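Local structure of cysteine desulfurase (Stenotrophomonas maltophilia, 6WCI) at residues A98-V103 with V308-L313; F116-V121 with H143-V148; V190-N195 with D238-T243. The protein probably strips sulfur from L-cysteine with the help of pyridoxal 5'-phosphate, passing it to a sulfur carrier and leaving L-alanine. One frame throughout, in Å; residues are numbered along the deposited sequence.

Interaction 1: residues A98-V103 with V308-L313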
ATOM      1  N   ALA B  98     -15.147  -8.845  -5.224  1.00 34.35           N
ATOM      2  CA  ALA B  98     -15.867  -8.676  -6.482  1.00 41.73           C
ATOM      3  C   ALA B  98     -17.348  -9.012  -6.327  1.00 41.57           C
ATOM      4  O   ALA B  98     -18.209  -8.308  -6.870  1.00 44.69           O
ATOM      5  CB  ALA B  98     -15.227  -9.538  -7.568  1.00 38.82           C
ATOM      6  N   ARG B  99     -17.660 -10.086  -5.594  1.00 38.81           N
ATOM      7  CA  ARG B  99     -19.056 -10.432  -5.345  1.00 42.51           C
ATOM      8  C   ARG B  99     -19.729  -9.374  -4.484  1.00 43.94           C
ATOM      9  O   ARG B  99     -20.901  -9.047  -4.688  1.00 46.50           O
ATOM     10  CB  ARG B  99     -19.145 -11.804  -4.676  1.00 40.39           C
ATOM     11  N   PHE B 100     -18.993  -8.830  -3.515  1.00 41.26           N
ATOM     12  CA  PHE B 100     -19.481  -7.732  -2.688  1.00 41.97           C
ATOM     13  C   PHE B 100     -19.966  -6.558  -3.534  1.00 39.66           C
ATOM     14  O   PHE B 100     -21.004  -5.956  -3.242  1.00 43.52           O
ATOM     15  CB  PHE B 100     -18.347  -7.311  -1.754  1.00 42.35           C
ATOM     16  CG  PHE B 100     -18.713  -6.251  -0.779  1.00 46.29           C
ATOM     17  CD1 PHE B 100     -19.599  -6.515   0.250  1.00 44.70           C
ATOM     18  CD2 PHE B 100     -18.124  -5.000  -0.851  1.00 43.60           C
ATOM     19  CE1 PHE B 100     -19.912  -5.541   1.167  1.00 46.35           C
ATOM     20  CE2 PHE B 100     -18.447  -4.022   0.069  1.00 39.24           C
ATOM     21  CZ  PHE B 100     -19.325  -4.297   1.073  1.00 39.03           C
ATOM     22  N   LEU B 101     -19.232  -6.225  -4.588  1.00 35.25           N
ATOM     23  CA  LEU B 101     -19.551  -5.116  -5.478  1.00 40.07           C
ATOM     24  C   LEU B 101     -20.371  -5.536  -6.688  1.00 39.25           C
ATOM     25  O   LEU B 101     -20.776  -4.671  -7.468  1.00 44.04           O
ATOM     26  CB  LEU B 101     -18.258  -4.447  -5.952  1.00 37.99           C
ATOM     27  CG  LEU B 101     -17.253  -4.142  -4.847  1.00 34.85           C
ATOM     28  CD1 LEU B 101     -15.897  -3.844  -5.460  1.00 33.05           C
ATOM     29  CD2 LEU B 101     -17.742  -2.978  -4.013  1.00 37.92           C
ATOM     30  N   ASN B 102     -20.617  -6.838  -6.855  1.00 38.20           N
ATOM     31  CA  ASN B 102     -21.313  -7.405  -8.016  1.00 39.67           C
ATOM     32  C   ASN B 102     -20.594  -7.062  -9.325  1.00 39.28           C
ATOM     33  O   ASN B 102     -21.211  -6.643 -10.306  1.00 39.56           O
ATOM     34  CB  ASN B 102     -22.779  -6.964  -8.071  1.00 43.60           C
ATOM     35  CG  ASN B 102     -23.611  -7.842  -8.987  1.00 47.81           C
ATOM     36  OD1 ASN B 102     -23.424  -9.056  -9.032  1.00 50.85           O
ATOM     37  ND2 ASN B 102     -24.522  -7.231  -9.732  1.00 48.46           N
ATOM     38  N   VAL B 103     -19.273  -7.256  -9.335  1.00 37.29           N
ATOM     39  CA  VAL B 103     -18.448  -7.035 -10.518  1.00 38.03           C
ATOM     40  C   VAL B 103     -17.592  -8.270 -10.761  1.00 43.26           C
ATOM     41  O   VAL B 103     -17.459  -9.144  -9.905  1.00 39.26           O
ATOM     42  CB  VAL B 103     -17.544  -5.792 -10.394  1.00 35.16           C
ATOM     43  CG1 VAL B 103     -18.364  -4.556 -10.071  1.00 41.22           C
ATOM     44  CG2 VAL B 103     -16.447  -6.030  -9.356  1.00 28.67           C
ATOM     45  N   VAL B 308     -12.106 -11.085   4.138  1.00 30.06           N
ATOM     46  CA  VAL B 308     -12.974 -11.485   5.247  1.00 34.84           C
ATOM     47  C   VAL B 308     -13.963 -10.372   5.593  1.00 31.95           C
ATOM     48  O   VAL B 308     -15.132 -10.640   5.897  1.00 37.62           O
ATOM     49  CB  VAL B 308     -12.135 -11.905   6.467  1.00 32.27           C
ATOM     50  CG1 VAL B 308     -13.045 -12.270   7.629  1.00 32.63           C
ATOM     51  CG2 VAL B 308     -11.236 -13.103   6.109  1.00 27.49           C
ATOM     52  N   ALA B 309     -13.512  -9.113   5.561  1.00 34.29           N
ATOM     53  CA  ALA B 309     -14.419  -7.990   5.803  1.00 29.24           C
ATOM     54  C   ALA B 309     -15.571  -7.992   4.810  1.00 34.20           C
ATOM     55  O   ALA B 309     -16.736  -7.808   5.188  1.00 40.83           O
ATOM     56  CB  ALA B 309     -13.663  -6.665   5.719  1.00 27.14           C
ATOM     57  N   ALA B 310     -15.262  -8.186   3.525  1.00 28.75           N
ATOM     58  CA  ALA B 310     -16.312  -8.231   2.513  1.00 34.45           C
ATOM     59  C   ALA B 310     -17.289  -9.366   2.784  1.00 33.38           C
ATOM     60  O   ALA B 310     -18.512  -9.183   2.701  1.00 39.09           O
ATOM     61  CB  ALA B 310     -15.687  -8.367   1.119  1.00 35.79           C
ATOM     62  N   ASP B 311     -16.770 -10.546   3.134  1.00 31.93           N
ATOM     63  CA  ASP B 311     -17.649 -11.673   3.421  1.00 42.06           C
ATOM     64  C   ASP B 311     -18.463 -11.429   4.685  1.00 35.24           C
ATOM     65  O   ASP B 311     -19.633 -11.824   4.765  1.00 37.44           O
ATOM     66  CB  ASP B 311     -16.835 -12.956   3.542  1.00 46.68           C
ATOM     67  CG  ASP B 311     -17.700 -14.158   3.833  1.00 58.31           C
ATOM     68  OD1 ASP B 311     -18.498 -14.542   2.953  1.00 60.93           O
ATOM     69  OD2 ASP B 311     -17.592 -14.713   4.947  1.00 64.54           O
ATOM     70  N   TYR B 312     -17.873 -10.755   5.673  1.00 39.35           N
ATOM     71  CA  TYR B 312     -18.614 -10.441   6.891  1.00 40.32           C
ATOM     72  C   TYR B 312     -19.799  -9.534   6.587  1.00 44.62           C
ATOM     73  O   TYR B 312     -20.905  -9.761   7.088  1.00 43.72           O
ATOM     74  CB  TYR B 312     -17.680  -9.797   7.916  1.00 37.54           C
ATOM     75  CG  TYR B 312     -18.291  -9.560   9.286  1.00 39.35           C
ATOM     76  CD1 TYR B 312     -18.182 -10.513  10.297  1.00 38.84           C
ATOM     77  CD2 TYR B 312     -18.956  -8.371   9.574  1.00 38.03           C
ATOM     78  CE1 TYR B 312     -18.740 -10.296  11.567  1.00 37.93           C
ATOM     79  CE2 TYR B 312     -19.522  -8.150  10.834  1.00 43.45           C
ATOM     80  CZ  TYR B 312     -19.408  -9.108  11.819  1.00 43.04           C
ATOM     81  OH  TYR B 312     -19.966  -8.869  13.060  1.00 46.10           O
ATOM     82  N   LEU B 313     -19.594  -8.520   5.744  1.00 45.59           N
ATOM     83  CA  LEU B 313     -20.679  -7.598   5.413  1.00 43.19           C
ATOM     84  C   LEU B 313     -21.717  -8.255   4.511  1.00 44.74           C
ATOM     85  O   LEU B 313     -22.919  -8.004   4.652  1.00 48.18           O
ATOM     86  CB  LEU B 313     -20.113  -6.341   4.756  1.00 43.07           C
ATOM     87  CG  LEU B 313     -19.306  -5.430   5.686  1.00 42.60           C
ATOM     88  CD1 LEU B 313     -18.640  -4.305   4.923  1.00 43.27           C
ATOM     89  CD2 LEU B 313     -20.219  -4.878   6.768  1.00 44.98           C
TER

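Interaction 2: residues F116-V121 with H143-V148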
ATOM      1  N   PHE B 116      -5.198   5.961  -3.963  1.00 33.30           N
ATOM      2  CA  PHE B 116      -4.431   5.360  -5.049  1.00 28.53           C
ATOM      3  C   PHE B 116      -5.327   5.023  -6.233  1.00 29.54           C
ATOM      4  O   PHE B 116      -4.954   5.261  -7.392  1.00 28.84           O
ATOM      5  CB  PHE B 116      -3.699   4.104  -4.566  1.00 23.50           C
ATOM      6  CG  PHE B 116      -2.723   3.550  -5.577  1.00 25.01           C
ATOM      7  CD1 PHE B 116      -3.168   2.886  -6.706  1.00 32.36           C
ATOM      8  CD2 PHE B 116      -1.360   3.708  -5.400  1.00 30.88           C
ATOM      9  CE1 PHE B 116      -2.277   2.400  -7.646  1.00 32.32           C
ATOM     10  CE2 PHE B 116      -0.461   3.212  -6.330  1.00 33.35           C
ATOM     11  CZ  PHE B 116      -0.919   2.560  -7.456  1.00 32.04           C
ATOM     12  N   ALA B 117      -6.491   4.429  -5.967  1.00 26.86           N
ATOM     13  CA  ALA B 117      -7.436   4.099  -7.033  1.00 29.53           C
ATOM     14  C   ALA B 117      -7.723   5.296  -7.940  1.00 33.01           C
ATOM     15  O   ALA B 117      -7.714   5.172  -9.169  1.00 28.08           O
ATOM     16  CB  ALA B 117      -8.740   3.574  -6.425  1.00 32.96           C
ATOM     17  N   ILE B 118      -8.002   6.466  -7.353  1.00 33.84           N
ATOM     18  CA  ILE B 118      -8.342   7.626  -8.175  1.00 33.34           C
ATOM     19  C   ILE B 118      -7.112   8.128  -8.927  1.00 32.00           C
ATOM     20  O   ILE B 118      -7.192   8.483 -10.106  1.00 30.73           O
ATOM     21  CB  ILE B 118      -8.993   8.733  -7.319  1.00 29.65           C
ATOM     22  CG1 ILE B 118     -10.363   8.277  -6.805  1.00 24.36           C
ATOM     23  CG2 ILE B 118      -9.164  10.023  -8.124  1.00 33.28           C
ATOM     24  CD1 ILE B 118     -11.084   9.318  -5.923  1.00 28.35           C
ATOM     25  N   ASN B 119      -5.951   8.130  -8.274  1.00 36.04           N
ATOM     26  CA  ASN B 119      -4.727   8.588  -8.933  1.00 27.98           C
ATOM     27  C   ASN B 119      -4.370   7.709 -10.127  1.00 30.00           C
ATOM     28  O   ASN B 119      -3.802   8.194 -11.118  1.00 32.34           O
ATOM     29  CB  ASN B 119      -3.576   8.618  -7.923  1.00 28.40           C
ATOM     30  CG  ASN B 119      -3.548   9.890  -7.105  1.00 33.81           C
ATOM     31  OD1 ASN B 119      -2.958  10.894  -7.518  1.00 31.60           O
ATOM     32  ND2 ASN B 119      -4.165   9.851  -5.924  1.00 28.93           N
ATOM     33  N   LEU B 120      -4.661   6.408 -10.045  1.00 34.41           N
ATOM     34  CA  LEU B 120      -4.452   5.539 -11.199  1.00 34.18           C
ATOM     35  C   LEU B 120      -5.292   6.003 -12.385  1.00 32.88           C
ATOM     36  O   LEU B 120      -4.809   6.040 -13.522  1.00 30.90           O
ATOM     37  CB  LEU B 120      -4.780   4.091 -10.834  1.00 25.76           C
ATOM     38  CG  LEU B 120      -4.828   3.031 -11.939  1.00 29.64           C
ATOM     39  CD1 LEU B 120      -3.606   3.099 -12.839  1.00 30.60           C
ATOM     40  CD2 LEU B 120      -4.930   1.630 -11.334  1.00 32.81           C
ATOM     41  N   VAL B 121      -6.557   6.352 -12.138  1.00 32.64           N
ATOM     42  CA  VAL B 121      -7.377   6.957 -13.185  1.00 35.25           C
ATOM     43  C   VAL B 121      -6.721   8.236 -13.695  1.00 34.87           C
ATOM     44  O   VAL B 121      -6.618   8.460 -14.905  1.00 36.94           O
ATOM     45  CB  VAL B 121      -8.806   7.222 -12.674  1.00 32.39           C
ATOM     46  CG1 VAL B 121      -9.679   7.758 -13.808  1.00 31.60           C
ATOM     47  CG2 VAL B 121      -9.408   5.952 -12.066  1.00 34.25           C
ATOM     48  N   HIS B 143     -14.275  14.776  -1.803  1.00 36.46           N
ATOM     49  CA  HIS B 143     -13.157  14.675  -0.888  1.00 40.68           C
ATOM     50  C   HIS B 143     -11.882  15.001  -1.660  1.00 40.03           C
ATOM     51  O   HIS B 143     -11.830  14.854  -2.883  1.00 31.26           O
ATOM     52  CB  HIS B 143     -13.152  13.259  -0.297  1.00 42.89           C
ATOM     53  CG  HIS B 143     -12.050  12.968   0.672  1.00 40.04           C
ATOM     54  ND1 HIS B 143     -10.796  12.569   0.266  1.00 34.10           N
ATOM     55  CD2 HIS B 143     -12.046  12.900   2.028  1.00 41.23           C
ATOM     56  CE1 HIS B 143     -10.047  12.321   1.327  1.00 36.76           C
ATOM     57  NE2 HIS B 143     -10.785  12.510   2.410  1.00 38.49           N
ATOM     58  N   HIS B 144     -10.861  15.481  -0.944  1.00 41.47           N
ATOM     59  CA  HIS B 144      -9.589  15.793  -1.591  1.00 40.73           C
ATOM     60  C   HIS B 144      -9.089  14.655  -2.464  1.00 38.34           C
ATOM     61  O   HIS B 144      -8.438  14.900  -3.484  1.00 34.97           O
ATOM     62  CB  HIS B 144      -8.540  16.140  -0.544  1.00 38.87           C
ATOM     63  CG  HIS B 144      -8.813  17.430   0.155  1.00 34.79           C
ATOM     64  ND1 HIS B 144      -8.161  17.804   1.309  1.00 36.75           N
ATOM     65  CD2 HIS B 144      -9.654  18.444  -0.153  1.00 35.07           C
ATOM     66  CE1 HIS B 144      -8.603  18.989   1.694  1.00 44.65           C
ATOM     67  NE2 HIS B 144      -9.511  19.398   0.826  1.00 40.79           N
ATOM     68  N   ALA B 145      -9.387  13.406  -2.088  1.00 37.90           N
ATOM     69  CA  ALA B 145      -8.997  12.277  -2.926  1.00 39.32           C
ATOM     70  C   ALA B 145      -9.562  12.400  -4.336  1.00 36.61           C
ATOM     71  O   ALA B 145      -8.955  11.911  -5.289  1.00 32.05           O
ATOM     72  CB  ALA B 145      -9.462  10.968  -2.300  1.00 30.86           C
ATOM     73  N   ASN B 146     -10.726  13.034  -4.490  1.00 36.82           N
ATOM     74  CA  ASN B 146     -11.332  13.184  -5.807  1.00 36.73           C
ATOM     75  C   ASN B 146     -11.225  14.612  -6.322  1.00 30.83           C
ATOM     76  O   ASN B 146     -12.027  15.027  -7.165  1.00 39.07           O
ATOM     77  CB  ASN B 146     -12.787  12.723  -5.778  1.00 39.72           C
ATOM     78  CG  ASN B 146     -13.211  12.053  -7.071  1.00 37.94           C
ATOM     79  OD1 ASN B 146     -12.374  11.714  -7.929  1.00 37.23           O
ATOM     80  ND2 ASN B 146     -14.512  11.860  -7.227  1.00 35.44           N
ATOM     81  N   ILE B 147     -10.239  15.370  -5.841  1.00 30.23           N
ATOM     82  CA  ILE B 147      -9.986  16.722  -6.326  1.00 32.21           C
ATOM     83  C   ILE B 147      -8.528  16.843  -6.746  1.00 39.64           C
ATOM     84  O   ILE B 147      -8.229  17.172  -7.895  1.00 34.98           O
ATOM     85  CB  ILE B 147     -10.312  17.779  -5.260  1.00 36.07           C
ATOM     86  CG1 ILE B 147     -11.801  17.752  -4.908  1.00 33.81           C
ATOM     87  CG2 ILE B 147      -9.841  19.154  -5.726  1.00 34.05           C
ATOM     88  CD1 ILE B 147     -12.188  18.633  -3.713  1.00 34.81           C
ATOM     89  N   VAL B 148      -7.620  16.590  -5.799  1.00 40.26           N
ATOM     90  CA  VAL B 148      -6.199  16.862  -6.036  1.00 37.36           C
ATOM     91  C   VAL B 148      -5.637  16.101  -7.229  1.00 42.75           C
ATOM     92  O   VAL B 148      -4.883  16.701  -8.010  1.00 35.28           O
ATOM     93  CB  VAL B 148      -5.399  16.628  -4.752  1.00 38.12           C
ATOM     94  CG1 VAL B 148      -3.955  17.026  -4.940  1.00 32.03           C
ATOM     95  CG2 VAL B 148      -6.044  17.397  -3.599  1.00 30.25           C
TER

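Interaction 3: residues V190-N195 with D238-T243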
ATOM      1  N   VAL B 190     -17.447  12.566  -9.122  1.00 45.88           N
ATOM      2  CA  VAL B 190     -18.653  12.682  -8.312  1.00 42.22           C
ATOM      3  C   VAL B 190     -18.623  11.618  -7.222  1.00 38.27           C
ATOM      4  O   VAL B 190     -18.388  10.436  -7.501  1.00 37.06           O
ATOM      5  CB  VAL B 190     -19.927  12.560  -9.174  1.00 40.90           C
ATOM      6  CG1 VAL B 190     -19.866  11.313 -10.071  1.00 35.35           C
ATOM      7  CG2 VAL B 190     -21.177  12.553  -8.295  1.00 39.34           C
ATOM      8  N   THR B 191     -18.860  12.034  -5.982  1.00 44.66           N
ATOM      9  CA  THR B 191     -18.872  11.083  -4.884  1.00 39.32           C
ATOM     10  C   THR B 191     -20.208  10.351  -4.810  1.00 37.54           C
ATOM     11  O   THR B 191     -21.262  10.881  -5.175  1.00 46.96           O
ATOM     12  CB  THR B 191     -18.586  11.772  -3.551  1.00 43.17           C
ATOM     13  OG1 THR B 191     -18.430  10.774  -2.540  1.00 37.60           O
ATOM     14  CG2 THR B 191     -19.729  12.692  -3.151  1.00 44.29           C
ATOM     15  N   HIS B 192     -20.146   9.097  -4.364  1.00 37.27           N
ATOM     16  CA  HIS B 192     -21.373   8.348  -4.142  1.00 38.62           C
ATOM     17  C   HIS B 192     -22.007   8.778  -2.832  1.00 47.43           C
ATOM     18  O   HIS B 192     -23.211   9.063  -2.774  1.00 41.49           O
ATOM     19  CB  HIS B 192     -21.091   6.848  -4.151  1.00 37.76           C
ATOM     20  CG  HIS B 192     -22.315   5.996  -4.227  1.00 39.38           C
ATOM     21  ND1 HIS B 192     -22.259   4.633  -4.420  1.00 38.50           N
ATOM     22  CD2 HIS B 192     -23.631   6.309  -4.123  1.00 41.57           C
ATOM     23  CE1 HIS B 192     -23.485   4.145  -4.446  1.00 44.02           C
ATOM     24  NE2 HIS B 192     -24.336   5.141  -4.269  1.00 41.03           N
ATOM     25  N   VAL B 193     -21.192   8.885  -1.785  1.00 40.10           N
ATOM     26  CA  VAL B 193     -21.642   9.339  -0.474  1.00 41.81           C
ATOM     27  C   VAL B 193     -20.619  10.318   0.084  1.00 50.99           C
ATOM     28  O   VAL B 193     -19.420  10.024   0.111  1.00 49.12           O
ATOM     29  CB  VAL B 193     -21.855   8.165   0.496  1.00 45.99           C
ATOM     30  CG1 VAL B 193     -22.307   8.679   1.858  1.00 44.58           C
ATOM     31  CG2 VAL B 193     -22.881   7.198  -0.069  1.00 49.31           C
ATOM     32  N   SER B 194     -21.094  11.481   0.524  1.00 43.00           N
ATOM     33  CA  SER B 194     -20.228  12.528   1.049  1.00 45.36           C
ATOM     34  C   SER B 194     -19.791  12.191   2.470  1.00 44.60           C
ATOM     35  O   SER B 194     -20.624  11.865   3.324  1.00 45.68           O
ATOM     36  CB  SER B 194     -20.965  13.874   1.014  1.00 46.12           C
ATOM     37  OG  SER B 194     -20.394  14.814   1.910  1.00 48.55           O
ATOM     38  N   ASN B 195     -18.480  12.281   2.725  1.00 43.26           N
ATOM     39  CA  ASN B 195     -17.936  12.007   4.050  1.00 44.85           C
ATOM     40  C   ASN B 195     -18.236  13.107   5.058  1.00 48.31           C
ATOM     41  O   ASN B 195     -18.000  12.905   6.254  1.00 47.53           O
ATOM     42  CB  ASN B 195     -16.420  11.814   3.980  1.00 44.68           C
ATOM     43  CG  ASN B 195     -15.698  13.094   3.639  1.00 43.94           C
ATOM     44  OD1 ASN B 195     -15.993  13.732   2.625  1.00 42.49           O
ATOM     45  ND2 ASN B 195     -14.768  13.497   4.498  1.00 43.36           N
ATOM     46  N   ASP B 238     -17.856   4.620 -15.312  1.00 31.21           N
ATOM     47  CA  ASP B 238     -16.631   4.124 -15.941  1.00 37.68           C
ATOM     48  C   ASP B 238     -15.588   3.626 -14.940  1.00 37.12           C
ATOM     49  O   ASP B 238     -14.780   2.751 -15.283  1.00 30.09           O
ATOM     50  CB  ASP B 238     -16.005   5.219 -16.806  1.00 37.42           C
ATOM     51  CG  ASP B 238     -16.928   5.671 -17.914  1.00 40.57           C
ATOM     52  OD1 ASP B 238     -17.054   4.927 -18.911  1.00 40.96           O
ATOM     53  OD2 ASP B 238     -17.558   6.748 -17.757  1.00 33.20           O
ATOM     54  N   PHE B 239     -15.569   4.181 -13.730  1.00 31.02           N
ATOM     55  CA  PHE B 239     -14.578   3.870 -12.703  1.00 28.37           C
ATOM     56  C   PHE B 239     -15.227   4.053 -11.341  1.00 29.06           C
ATOM     57  O   PHE B 239     -15.875   5.069 -11.119  1.00 29.76           O
ATOM     58  CB  PHE B 239     -13.368   4.807 -12.748  1.00 27.60           C
ATOM     59  CG  PHE B 239     -12.596   4.775 -14.035  1.00 38.23           C
ATOM     60  CD1 PHE B 239     -11.560   3.866 -14.217  1.00 35.14           C
ATOM     61  CD2 PHE B 239     -12.865   5.687 -15.035  1.00 32.99           C
ATOM     62  CE1 PHE B 239     -10.832   3.851 -15.403  1.00 33.26           C
ATOM     63  CE2 PHE B 239     -12.143   5.683 -16.216  1.00 35.88           C
ATOM     64  CZ  PHE B 239     -11.121   4.761 -16.401  1.00 34.43           C
ATOM     65  N   TYR B 240     -14.970   3.121 -10.411  1.00 28.98           N
ATOM     66  CA  TYR B 240     -15.519   3.177  -9.058  1.00 29.80           C
ATOM     67  C   TYR B 240     -14.437   2.777  -8.060  1.00 29.30           C
ATOM     68  O   TYR B 240     -13.822   1.715  -8.204  1.00 30.08           O
ATOM     69  CB  TYR B 240     -16.742   2.258  -8.942  1.00 35.21           C
ATOM     70  CG  TYR B 240     -17.602   2.446  -7.704  1.00 37.75           C
ATOM     71  CD1 TYR B 240     -17.272   1.842  -6.500  1.00 32.34           C
ATOM     72  CD2 TYR B 240     -18.764   3.207  -7.756  1.00 37.71           C
ATOM     73  CE1 TYR B 240     -18.087   2.004  -5.365  1.00 33.69           C
ATOM     74  CE2 TYR B 240     -19.574   3.372  -6.642  1.00 41.88           C
ATOM     75  CZ  TYR B 240     -19.233   2.776  -5.453  1.00 34.71           C
ATOM     76  OH  TYR B 240     -20.054   2.957  -4.353  1.00 42.47           O
ATOM     77  N   ALA B 241     -14.190   3.636  -7.067  1.00 31.90           N
ATOM     78  CA  ALA B 241     -13.092   3.484  -6.116  1.00 33.13           C
ATOM     79  C   ALA B 241     -13.613   3.269  -4.695  1.00 36.97           C
ATOM     80  O   ALA B 241     -14.506   3.988  -4.242  1.00 33.59           O
ATOM     81  CB  ALA B 241     -12.194   4.724  -6.144  1.00 31.91           C
ATOM     82  N   ILE B 242     -13.031   2.307  -3.971  1.00 35.29           N
ATOM     83  CA  ILE B 242     -13.395   2.048  -2.580  1.00 40.84           C
ATOM     84  C   ILE B 242     -12.125   1.944  -1.747  1.00 42.92           C
ATOM     85  O   ILE B 242     -11.019   1.811  -2.272  1.00 34.75           O
ATOM     86  CB  ILE B 242     -14.243   0.769  -2.412  1.00 37.86           C
ATOM     87  CG1 ILE B 242     -13.459  -0.445  -2.901  1.00 39.96           C
ATOM     88  CG2 ILE B 242     -15.567   0.899  -3.154  1.00 36.43           C
ATOM     89  CD1 ILE B 242     -14.077  -1.786  -2.536  1.00 32.66           C
ATOM     90  N   THR B 243     -12.290   2.012  -0.426  1.00 42.39           N
ATOM     91  CA  THR B 243     -11.137   1.916   0.454  1.00 36.95           C
ATOM     92  C   THR B 243     -11.427   0.959   1.606  1.00 39.81           C
ATOM     93  O   THR B 243     -12.519   0.951   2.180  1.00 35.64           O
ATOM     94  CB  THR B 243     -10.683   3.314   0.938  1.00 37.84           C
ATOM     95  OG1 THR B 243      -9.345   3.233   1.450  1.00 41.19           O
ATOM     96  CG2 THR B 243     -11.608   3.888   1.994  1.00 43.75           C
TER

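Interaction 1: residues A98-V103 with V308-L313
Phe100 lays its ring beside two residues one turn apart on the helix facing it, Ala310 and Leu313. Its CG stands anti to the backbone N (chi1 -176°), which swings the ring out from the last turn of helix 81-101 and along the side of 308-313. At the root of the side chain, Phe100 CB meets Ala310 CB at 4.1 Å, and the small methyl lets the two backbones come close, with Phe100 CA and Ala310 CA 6.1 Å apart. Farther out, Phe100 CE1 reaches Leu313 CB at 3.7 Å, while Phe100 CZ touches one branch of the leucine, CD1, at 3.9 Å. The ring approaches the leucine at a slant, and the same holds for the carbonyl of Ala310, whose O is 3.8 Å from Phe100 CD1. All three residues are buried, and apart from that carbonyl the contact is apolar. Just beyond Phe100 the helix ends in a Schellman motif, with Asn102 at positive phi. The contact thus joins the C-terminal end of helix 81-101 to helix 300-316. Val225 and Met247, both in loops, also pack on Phe100, and helix 58-70 covers another side of 308-313 through Val60 on Ala309.

Interaction 2: residues F116-V121 with H143-V148
Ile118 points from helix 114-126 into the turn formed by Ala145 and Asn146, and every carbon of its side chain lies near an oxygen there. CB begins the contact, 3.8 Å from Ala145 O. Beyond it the chain forks. On the methyl branch, Ile118 CG2 is 3.4 Å from Ala145 O and 3.6 Å from Asn146 OD1. The longer branch leaves beside the backbone N, with CG1 anti to the carbonyl carbon (chi1 -67°) and 4.1 Å from Asn146 OD1, and is extended beyond that. This carries the tip in between two oxygens: Ile118 CD1 is 3.4 Å from both Asn146 OD1 and Ala145 O, with the methyl CB of Ala145 farther off at 4.3 Å. The isoleucine and asparagine side chains run at about a right angle to each other.

The turn is braced from within. Ala145 N donates to His143 ND1 at 2.9 Å, an almost straight bond (168°) whose donor lies tilted from the imidazole plane by 23°. The amide of Asn146 is held at both ends, by Glu142 on ND2 and by the indole NH of Trp150 on OD1. On the same turn, His144 bonds to the oxidised cysteine at position 384, and Asn119 on the helix bonds to Gly271 of the second subunit. Chemically, then, Ile118 carbons pack against two buried oxygens in van der Waals contact, and the polar needs of the Asn146 amide are met by Glu142 and Trp150.

Interaction 3: residues V190-N195 with D238-T243
One hydrogen bond carries this contact: His192 ND1 and Tyr240 OH are 2.8 Å apart, nearly in line (166°), and either could be the donor. The hydroxyl meets the imidazole at its edge, close to the ring plane, and the nitrogen in turn lies near the plane of the phenol ring, beyond its edge. Both side chains have CG anti to the backbone N (chi1 -167° in Tyr240), and it is the length of the phenol that brings the hydroxyl to the imidazole across 9.2 Å between His192 CA and Tyr240 CA. Among neighbouring polar bonds, the backbone of His192 pairs with Asp220 and Asn201, and farther along the second strand Thr243 OG1 binds the phosphate of the pyridoxal-lysine adduct at position 246.

As aromatic groups the two meet rim to rim. Their centroids are 5.9 Å apart and their planes stand at 81°, yet neither lies over the face of the other.

Apolar neighbours complete the setting. Strand 216-220 runs between the two strands in the seven-stranded sheet, parallel but for strand 254-258, of the large domain of fold-type I pyridoxal-phosphate enzymes. Its Val219 touches both side chains, as does Ala224 from a loop.

Chemically, ND1 and the hydroxyl satisfy each other in a buried place, and which of them donates would depend on the histidine tautomer. Bridging across an intervening strand, the bond ties the residue just past the C-terminal end of strand 185-191 to strand 239-243, which leads to the cofactor.

Following the chain from the N terminus, helix 81-101 opens interaction 1, whose partner segment 308-313 begins 205 residues after 98-103 ends. Within that long loop the other two contacts follow in series: interaction 2 closes the short loop from helix 114-126 through strand 135-139 to the turn before helix 148-157, and then interaction 3 joins strand 185-191 to strand 239-243 of the seven-stranded sheet. Strand 239-243 is the common element. Ala117 and Val121 of interaction 2 pack on its Ala241 and Phe239, whereas Leu101 of interaction 1 touches its Ile242. Interactions 1 and 2 do not meet, their nearest atoms being about 10 Å apart, so the central sheet connects them.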